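Local coordinates for flagellar biosynthesis protein FlhA (Bacillus subtilis, PDB 3MIX), which takes part in the export of flagellar proteins and provides, probably through this cytosolic domain, the adaptor for delivering late building blocks to the type III secretion system, at residues A186-I199 with V220-K232. Sequence-based numbering, arbitrary orientation.
Sequences AHELIGRQETKQLI and VGDIQKVLAKLLK
Gly191 O, just behind the point where Thr195 packs against Gln224, is gripped twice from the first turn of helix 192-205: Thr195 N bonds to it, and Thr195 OG1 donates over 2.8 Å from above the carbonyl plane, 40° out of it. With OG1 beside its own backbone N (chi1 -58°), Thr195 turns CG2 toward helix 220-232, 3.9 Å from Val220 O, and becomes a knob among Val220, Ile223, Gln224 and Leu227. The exchange is mutual, for Val220 sits among Arg192, Thr195, Lys196 and Ile199. This is knobs-into-holes packing between segments 192-199 and 220-232, whose axes cross at 97° and come within 9.5 Å. Beyond it Ile199 CD1 and Ile223 CD1 meet tip to tip, and Phe244 of helix 240-250 touches both side chains.

No direct hydrogen bond joins 186-199 to 220-232; water does that work. The extended Gln224 side chain carries its amide to the turn before helix 192-205, where OE1 accepts from a water (2.6 Å) also held by Arg192 NH1, while NE2 donates to a second water bound to Ile190 O. With an alanine here, Ile190 O would probably lose its water bridge to helix 220-232, and the Arg192 guanidinium one tie, leaving it Val220 over one face and a water shared with Val220 N. Ile190, centre of an inverse gamma turn between helices 170-189 and 192-205, presses CG2 onto Ala228 CA at 3.5 Å. At the far end the His187 ring takes Lys232 CG over one face, 4.1 Å from its centroid, and a water links His187 ND1 to Leu231 O.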
ATOM      1  N   ALA A 186      -1.400  -0.955  -3.023  1.00 12.46           N
ATOM      2  CA  ALA A 186      -2.334   0.191  -3.144  1.00 11.28           C
ATOM      3  C   ALA A 186      -1.645   1.449  -3.594  1.00 10.75           C
ATOM      4  O   ALA A 186      -2.223   2.261  -4.329  1.00 11.30           O
ATOM      5  CB  ALA A 186      -3.080   0.456  -1.798  1.00 11.67           C
ATOM      6  N   HIS A 187      -0.406   1.622  -3.146  1.00 10.37           N
ATOM      7  CA  HIS A 187       0.339   2.826  -3.444  1.00  9.72           C
ATOM      8  C   HIS A 187       0.692   2.894  -4.924  1.00 10.36           C
ATOM      9  O   HIS A 187       0.914   3.984  -5.445  1.00  9.73           O
ATOM     10  CB  HIS A 187       1.598   2.885  -2.579  1.00 10.70           C
ATOM     11  CG  HIS A 187       2.571   1.771  -2.834  1.00 12.03           C
ATOM     12  ND1 HIS A 187       2.450   0.523  -2.255  1.00 15.49           N
ATOM     13  CD2 HIS A 187       3.694   1.728  -3.582  1.00 11.95           C
ATOM     14  CE1 HIS A 187       3.460  -0.237  -2.635  1.00 14.59           C
ATOM     15  NE2 HIS A 187       4.216   0.464  -3.459  1.00 13.75           N
ATOM     16  N   GLU A 188       0.733   1.731  -5.592  1.00 10.72           N
ATOM     17  CA  GLU A 188       0.948   1.664  -7.032  1.00 12.39           C
ATOM     18  C   GLU A 188      -0.311   2.000  -7.811  1.00 11.44           C
ATOM     19  O   GLU A 188      -0.226   2.244  -8.997  1.00 11.48           O
ATOM     20  CB  GLU A 188       1.404   0.255  -7.450  1.00 14.12           C
ATOM     21  CG  GLU A 188       2.869  -0.054  -7.137  1.00 19.34           C
ATOM     22  CD  GLU A 188       3.166  -1.521  -7.295  1.00 27.41           C
ATOM     23  OE1 GLU A 188       2.682  -2.118  -8.282  1.00 30.24           O
ATOM     24  OE2 GLU A 188       3.866  -2.099  -6.429  1.00 32.50           O
ATOM     25  N   LEU A 189      -1.477   1.990  -7.152  1.00 10.79           N
ATOM     26  CA  LEU A 189      -2.774   2.184  -7.833  1.00 10.56           C
ATOM     27  C   LEU A 189      -3.414   3.565  -7.658  1.00 10.28           C
ATOM     28  O   LEU A 189      -4.410   3.881  -8.311  1.00 10.84           O
ATOM     29  CB  LEU A 189      -3.770   1.088  -7.402  1.00 10.29           C
ATOM     30  CG  LEU A 189      -3.518  -0.337  -7.918  1.00 12.25           C
ATOM     31  CD1 LEU A 189      -4.308  -1.384  -7.053  1.00 12.07           C
ATOM     32  CD2 LEU A 189      -3.908  -0.468  -9.389  1.00  9.49           C
ATOM     33  N   ILE A 190      -2.868   4.396  -6.775  1.00  9.91           N
ATOM     34  CA  ILE A 190      -3.351   5.778  -6.683  1.00  9.21           C
ATOM     35  C   ILE A 190      -2.714   6.594  -7.840  1.00  9.96           C
ATOM     36  O   ILE A 190      -1.819   7.409  -7.626  1.00 11.56           O
ATOM     37  CB  ILE A 190      -3.112   6.387  -5.259  1.00  8.62           C
ATOM     38  CG1 ILE A 190      -3.638   7.828  -5.142  1.00  8.73           C
ATOM     39  CG2 ILE A 190      -1.633   6.387  -4.909  1.00  6.81           C
ATOM     40  CD1 ILE A 190      -5.113   7.972  -5.012  1.00  6.92           C
ATOM     41  N   GLY A 191      -3.158   6.335  -9.067  1.00  9.58           N
ATOM     42  CA  GLY A 191      -2.703   7.083 -10.223  1.00  8.89           C
ATOM     43  C   GLY A 191      -3.330   8.460 -10.337  1.00  9.15           C
ATOM     44  O   GLY A 191      -4.046   8.921  -9.426  1.00  7.67           O
ATOM     45  N   ARG A 192      -3.105   9.106 -11.483  1.00  8.95           N
ATOM     46  CA  ARG A 192      -3.576  10.473 -11.686  1.00  9.44           C
ATOM     47  C   ARG A 192      -5.075  10.493 -11.767  1.00  9.71           C
ATOM     48  O   ARG A 192      -5.731  11.396 -11.219  1.00 10.50           O
ATOM     49  CB  ARG A 192      -2.995  11.080 -12.967  1.00 10.58           C
ATOM     50  CG  ARG A 192      -3.237  12.609 -13.052  1.00 10.63           C
ATOM     51  CD  ARG A 192      -2.788  13.155 -14.427  1.00 11.90           C
ATOM     52  NE  ARG A 192      -3.070  14.581 -14.531  1.00 12.75           N
ATOM     53  CZ  ARG A 192      -2.320  15.544 -13.984  1.00 12.87           C
ATOM     54  NH1 ARG A 192      -1.225  15.253 -13.276  1.00 12.22           N
ATOM     55  NH2 ARG A 192      -2.678  16.806 -14.135  1.00 13.85           N
ATOM     56  N   GLN A 193      -5.625   9.495 -12.444  1.00  9.56           N
ATOM     57  CA  GLN A 193      -7.066   9.375 -12.563  1.00 10.01           C
ATOM     58  C   GLN A 193      -7.737   9.305 -11.177  1.00  9.39           C
ATOM     59  O   GLN A 193      -8.716  10.003 -10.929  1.00  9.80           O
ATOM     60  CB  GLN A 193      -7.443   8.165 -13.468  1.00 10.55           C
ATOM     61  CG  GLN A 193      -7.161   8.443 -14.997  1.00 12.19           C
ATOM     62  CD  GLN A 193      -7.717   7.380 -15.969  1.00 15.00           C
ATOM     63  OE1 GLN A 193      -8.004   6.246 -15.581  1.00 17.28           O
ATOM     64  NE2 GLN A 193      -7.894   7.766 -17.228  1.00 13.79           N
ATOM     65  N   GLU A 194      -7.216   8.465 -10.282  1.00  8.62           N
ATOM     66  CA  GLU A 194      -7.793   8.317  -8.938  1.00  8.42           C
ATOM     67  C   GLU A 194      -7.559   9.585  -8.108  1.00  8.31           C
ATOM     68  O   GLU A 194      -8.432  10.024  -7.371  1.00 10.23           O
ATOM     69  CB  GLU A 194      -7.168   7.121  -8.218  1.00  8.08           C
ATOM     70  CG  GLU A 194      -7.550   5.755  -8.796  1.00  9.96           C
ATOM     71  CD  GLU A 194      -6.811   5.412 -10.106  1.00 15.16           C
ATOM     72  OE1 GLU A 194      -5.828   6.101 -10.541  1.00 13.99           O
ATOM     73  OE2 GLU A 194      -7.234   4.417 -10.707  1.00 18.90           O
ATOM     74  N   THR A 195      -6.391  10.192  -8.248  1.00  7.79           N
ATOM     75  CA  THR A 195      -6.118  11.439  -7.543  1.00  7.94           C
ATOM     76  C   THR A 195      -7.107  12.526  -7.946  1.00  8.74           C
ATOM     77  O   THR A 195      -7.689  13.203  -7.076  1.00  8.95           O
ATOM     78  CB  THR A 195      -4.671  11.846  -7.771  1.00  7.72           C
ATOM     79  OG1 THR A 195      -3.864  10.768  -7.312  1.00  7.25           O
ATOM     80  CG2 THR A 195      -4.313  13.129  -7.000  1.00  7.87           C
ATOM     81  N   LYS A 196      -7.335  12.663  -9.252  1.00  9.19           N
ATOM     82  CA  LYS A 196      -8.306  13.634  -9.748  1.00 10.47           C
ATOM     83  C   LYS A 196      -9.731  13.378  -9.278  1.00 10.89           C
ATOM     84  O   LYS A 196     -10.489  14.312  -8.999  1.00 11.47           O
ATOM     85  CB  LYS A 196      -8.283  13.706 -11.275  1.00 11.77           C
ATOM     86  CG  LYS A 196      -7.022  14.424 -11.815  1.00 13.52           C
ATOM     87  CD  LYS A 196      -6.883  14.255 -13.330  1.00 17.95           C
ATOM     88  CE  LYS A 196      -8.026  14.974 -14.078  1.00 21.97           C
ATOM     89  NZ  LYS A 196      -8.180  16.411 -13.578  1.00 26.86           N
ATOM     90  N   GLN A 197     -10.109  12.112  -9.220  1.00 10.87           N
ATOM     91  CA  GLN A 197     -11.426  11.759  -8.746  1.00 11.82           C
ATOM     92  C   GLN A 197     -11.606  12.251  -7.287  1.00 10.70           C
ATOM     93  O   GLN A 197     -12.635  12.840  -6.948  1.00 11.14           O
ATOM     94  CB  GLN A 197     -11.614  10.248  -8.910  1.00 11.80           C
ATOM     95  CG  GLN A 197     -12.782   9.641  -8.185  1.00 15.95           C
ATOM     96  CD  GLN A 197     -12.923   8.139  -8.482  1.00 21.25           C
ATOM     97  OE1 GLN A 197     -11.935   7.385  -8.474  1.00 23.62           O
ATOM     98  NE2 GLN A 197     -14.152   7.707  -8.776  1.00 22.69           N
ATOM     99  N   LEU A 198     -10.585  12.040  -6.458  1.00  9.36           N
ATOM    100  CA  LEU A 198     -10.613  12.457  -5.043  1.00  9.15           C
ATOM    101  C   LEU A 198     -10.631  13.975  -4.877  1.00 10.44           C
ATOM    102  O   LEU A 198     -11.367  14.503  -4.053  1.00 11.07           O
ATOM    103  CB  LEU A 198      -9.435  11.842  -4.288  1.00  8.24           C
ATOM    104  CG  LEU A 198      -9.556  10.312  -4.186  1.00  7.98           C
ATOM    105  CD1 LEU A 198      -8.380   9.758  -3.480  1.00  7.37           C
ATOM    106  CD2 LEU A 198     -10.874   9.894  -3.432  1.00  8.62           C
ATOM    107  N   ILE A 199      -9.833  14.663  -5.697  1.00 11.33           N
ATOM    108  CA  ILE A 199      -9.764  16.109  -5.692  1.00 12.26           C
ATOM    109  C   ILE A 199     -11.094  16.689  -6.128  1.00 14.13           C
ATOM    110  O   ILE A 199     -11.593  17.606  -5.482  1.00 14.38           O
ATOM    111  CB  ILE A 199      -8.642  16.634  -6.635  1.00 12.77           C
ATOM    112  CG1 ILE A 199      -7.246  16.238  -6.122  1.00 10.67           C
ATOM    113  CG2 ILE A 199      -8.766  18.175  -6.883  1.00 13.49           C
ATOM    114  CD1 ILE A 199      -6.148  16.638  -7.119  1.00  9.92           C
ATOM    115  N   VAL A 220      -1.436  18.311  -9.596  1.00 11.99           N
ATOM    116  CA  VAL A 220      -2.066  17.010  -9.331  1.00 10.81           C
ATOM    117  C   VAL A 220      -0.995  15.940  -9.038  1.00 10.13           C
ATOM    118  O   VAL A 220      -1.156  15.109  -8.126  1.00  9.27           O
ATOM    119  CB  VAL A 220      -2.991  16.570 -10.498  1.00 11.12           C
ATOM    120  CG1 VAL A 220      -3.520  15.137 -10.267  1.00 10.14           C
ATOM    121  CG2 VAL A 220      -4.161  17.607 -10.678  1.00 12.01           C
ATOM    122  N   GLY A 221       0.106  15.991  -9.794  1.00 10.74           N
ATOM    123  CA  GLY A 221       1.198  15.011  -9.681  1.00 10.46           C
ATOM    124  C   GLY A 221       1.877  15.039  -8.325  1.00 10.16           C
ATOM    125  O   GLY A 221       2.184  14.002  -7.759  1.00  9.61           O
ATOM    126  N   ASP A 222       2.074  16.236  -7.787  1.00 10.70           N
ATOM    127  CA  ASP A 222       2.597  16.402  -6.439  1.00 10.63           C
ATOM    128  C   ASP A 222       1.680  15.763  -5.376  1.00  9.65           C
ATOM    129  O   ASP A 222       2.138  15.084  -4.465  1.00  9.40           O
ATOM    130  CB  ASP A 222       2.783  17.895  -6.129  1.00 11.56           C
ATOM    131  CG  ASP A 222       3.812  18.551  -7.003  1.00 13.30           C
ATOM    132  OD1 ASP A 222       4.615  17.826  -7.615  1.00 20.03           O
ATOM    133  OD2 ASP A 222       3.814  19.798  -7.116  1.00 16.53           O
ATOM    134  N   ILE A 223       0.381  15.999  -5.494  1.00  9.33           N
ATOM    135  CA  ILE A 223      -0.601  15.450  -4.556  1.00  8.63           C
ATOM    136  C   ILE A 223      -0.637  13.930  -4.627  1.00  7.97           C
ATOM    137  O   ILE A 223      -0.644  13.249  -3.592  1.00  7.66           O
ATOM    138  CB  ILE A 223      -2.011  16.042  -4.828  1.00  8.72           C
ATOM    139  CG1 ILE A 223      -1.990  17.566  -4.651  1.00  9.57           C
ATOM    140  CG2 ILE A 223      -3.094  15.340  -4.013  1.00  8.16           C
ATOM    141  CD1 ILE A 223      -3.298  18.199  -5.104  1.00 10.00           C
ATOM    142  N   GLN A 224      -0.676  13.415  -5.854  1.00  7.96           N
ATOM    143  CA  GLN A 224      -0.594  11.994  -6.149  1.00  7.59           C
ATOM    144  C   GLN A 224       0.550  11.281  -5.408  1.00  7.62           C
ATOM    145  O   GLN A 224       0.332  10.217  -4.833  1.00  7.31           O
ATOM    146  CB  GLN A 224      -0.427  11.794  -7.692  1.00  7.94           C
ATOM    147  CG  GLN A 224      -0.217  10.349  -8.146  1.00  7.79           C
ATOM    148  CD  GLN A 224      -0.183  10.235  -9.681  1.00 11.21           C
ATOM    149  OE1 GLN A 224      -0.740  11.106 -10.383  1.00 11.06           O
ATOM    150  NE2 GLN A 224       0.491   9.177 -10.216  1.00  8.53           N
ATOM    151  N   LYS A 225       1.755  11.850  -5.464  1.00  8.21           N
ATOM    152  CA  LYS A 225       2.924  11.333  -4.712  1.00  8.58           C
ATOM    153  C   LYS A 225       2.734  11.338  -3.185  1.00  8.49           C
ATOM    154  O   LYS A 225       3.122  10.393  -2.527  1.00  8.62           O
ATOM    155  CB  LYS A 225       4.190  12.140  -5.053  1.00  9.52           C
ATOM    156  CG  LYS A 225       4.666  11.937  -6.514  1.00 10.95           C
ATOM    157  CD  LYS A 225       5.772  12.960  -6.832  1.00 13.58           C
ATOM    158  CE  LYS A 225       6.310  12.693  -8.245  1.00 19.34           C
ATOM    159  NZ  LYS A 225       5.421  13.242  -9.322  1.00 20.43           N
ATOM    160  N   VAL A 226       2.139  12.384  -2.625  1.00  8.44           N
ATOM    161  CA  VAL A 226       1.823  12.367  -1.197  1.00  8.46           C
ATOM    162  C   VAL A 226       0.850  11.245  -0.864  1.00  7.90           C
ATOM    163  O   VAL A 226       1.100  10.455   0.063  1.00  8.13           O
ATOM    164  CB  VAL A 226       1.307  13.748  -0.692  1.00  8.67           C
ATOM    165  CG1 VAL A 226       0.822  13.661   0.791  1.00  8.78           C
ATOM    166  CG2 VAL A 226       2.402  14.821  -0.916  1.00  9.52           C
ATOM    167  N   LEU A 227      -0.226  11.142  -1.647  1.00  7.38           N
ATOM    168  CA  LEU A 227      -1.197  10.079  -1.438  1.00  7.03           C
ATOM    169  C   LEU A 227      -0.585   8.676  -1.579  1.00  7.12           C
ATOM    170  O   LEU A 227      -0.905   7.792  -0.775  1.00  7.25           O
ATOM    171  CB  LEU A 227      -2.407  10.225  -2.361  1.00  6.72           C
ATOM    172  CG  LEU A 227      -3.181  11.554  -2.290  1.00  6.85           C
ATOM    173  CD1 LEU A 227      -4.383  11.476  -3.229  1.00  6.81           C
ATOM    174  CD2 LEU A 227      -3.652  11.822  -0.853  1.00  7.03           C
ATOM    175  N   ALA A 228       0.298   8.499  -2.558  1.00  7.26           N
ATOM    176  CA  ALA A 228       0.952   7.216  -2.745  1.00  7.56           C
ATOM    177  C   ALA A 228       1.875   6.900  -1.576  1.00  8.20           C
ATOM    178  O   ALA A 228       1.961   5.773  -1.159  1.00  8.56           O
ATOM    179  CB  ALA A 228       1.761   7.119  -4.165  1.00  7.79           C
ATOM    180  N   LYS A 229       2.575   7.901  -1.079  1.00  8.56           N
ATOM    181  CA  LYS A 229       3.462   7.712   0.055  1.00  9.66           C
ATOM    182  C   LYS A 229       2.686   7.376   1.356  1.00  9.50           C
ATOM    183  O   LYS A 229       3.130   6.551   2.148  1.00 10.29           O
ATOM    184  CB  LYS A 229       4.364   8.941   0.215  1.00 10.19           C
ATOM    185  CG  LYS A 229       5.517   8.639   1.144  1.00 16.60           C
ATOM    186  CD  LYS A 229       6.818   9.303   0.745  1.00 23.72           C
ATOM    187  CE  LYS A 229       7.946   8.688   1.569  1.00 27.95           C
ATOM    188  NZ  LYS A 229       9.119   9.593   1.642  1.00 31.28           N
ATOM    189  N   LEU A 230       1.519   7.997   1.550  1.00  8.89           N
ATOM    190  CA  LEU A 230       0.621   7.594   2.620  1.00  9.03           C
ATOM    191  C   LEU A 230       0.178   6.126   2.474  1.00  9.09           C
ATOM    192  O   LEU A 230       0.342   5.331   3.420  1.00  9.89           O
ATOM    193  CB  LEU A 230      -0.584   8.553   2.739  1.00  8.53           C
ATOM    194  CG  LEU A 230      -0.193   9.995   3.168  1.00  8.80           C
ATOM    195  CD1 LEU A 230      -1.357  10.976   2.987  1.00  8.40           C
ATOM    196  CD2 LEU A 230       0.350  10.064   4.640  1.00  9.80           C
ATOM    197  N   LEU A 231      -0.360   5.764   1.301  1.00  8.45           N
ATOM    198  CA  LEU A 231      -0.840   4.387   1.073  1.00  8.62           C
ATOM    199  C   LEU A 231       0.260   3.369   1.242  1.00  9.46           C
ATOM    200  O   LEU A 231       0.024   2.306   1.775  1.00 10.12           O
ATOM    201  CB  LEU A 231      -1.503   4.211  -0.298  1.00  8.01           C
ATOM    202  CG  LEU A 231      -2.789   5.044  -0.365  1.00  8.03           C
ATOM    203  CD1 LEU A 231      -3.386   5.029  -1.753  1.00  7.12           C
ATOM    204  CD2 LEU A 231      -3.845   4.600   0.716  1.00  7.90           C
ATOM    205  N   LYS A 232       1.456   3.727   0.789  1.00  9.63           N
ATOM    206  CA  LYS A 232       2.610   2.861   0.887  1.00 12.35           C
ATOM    207  C   LYS A 232       2.831   2.373   2.316  1.00 13.48           C
ATOM    208  O   LYS A 232       3.119   1.203   2.530  1.00 14.87           O
ATOM    209  CB  LYS A 232       3.849   3.614   0.418  1.00 12.76           C
ATOM    210  CG  LYS A 232       5.067   2.743   0.194  1.00 17.74           C
ATOM    211  CD  LYS A 232       6.040   3.412  -0.811  1.00 23.73           C
ATOM    212  CE  LYS A 232       6.841   4.603  -0.176  1.00 31.10           C
ATOM    213  NZ  LYS A 232       7.480   5.601  -1.167  1.00 30.24           N
TER
HETATM  214  O   HOH W   1       0.501   0.219   0.143  1.00 18.83           O
HETATM  215  O   HOH W   2       1.120   7.109  -7.961  1.00 16.98           O
HETATM  216  O   HOH W   3       0.038  12.670 -12.366  1.00  2.05           O
HETATM  217  O   HOH W   4      -1.682  19.325 -12.321  1.00  9.59           O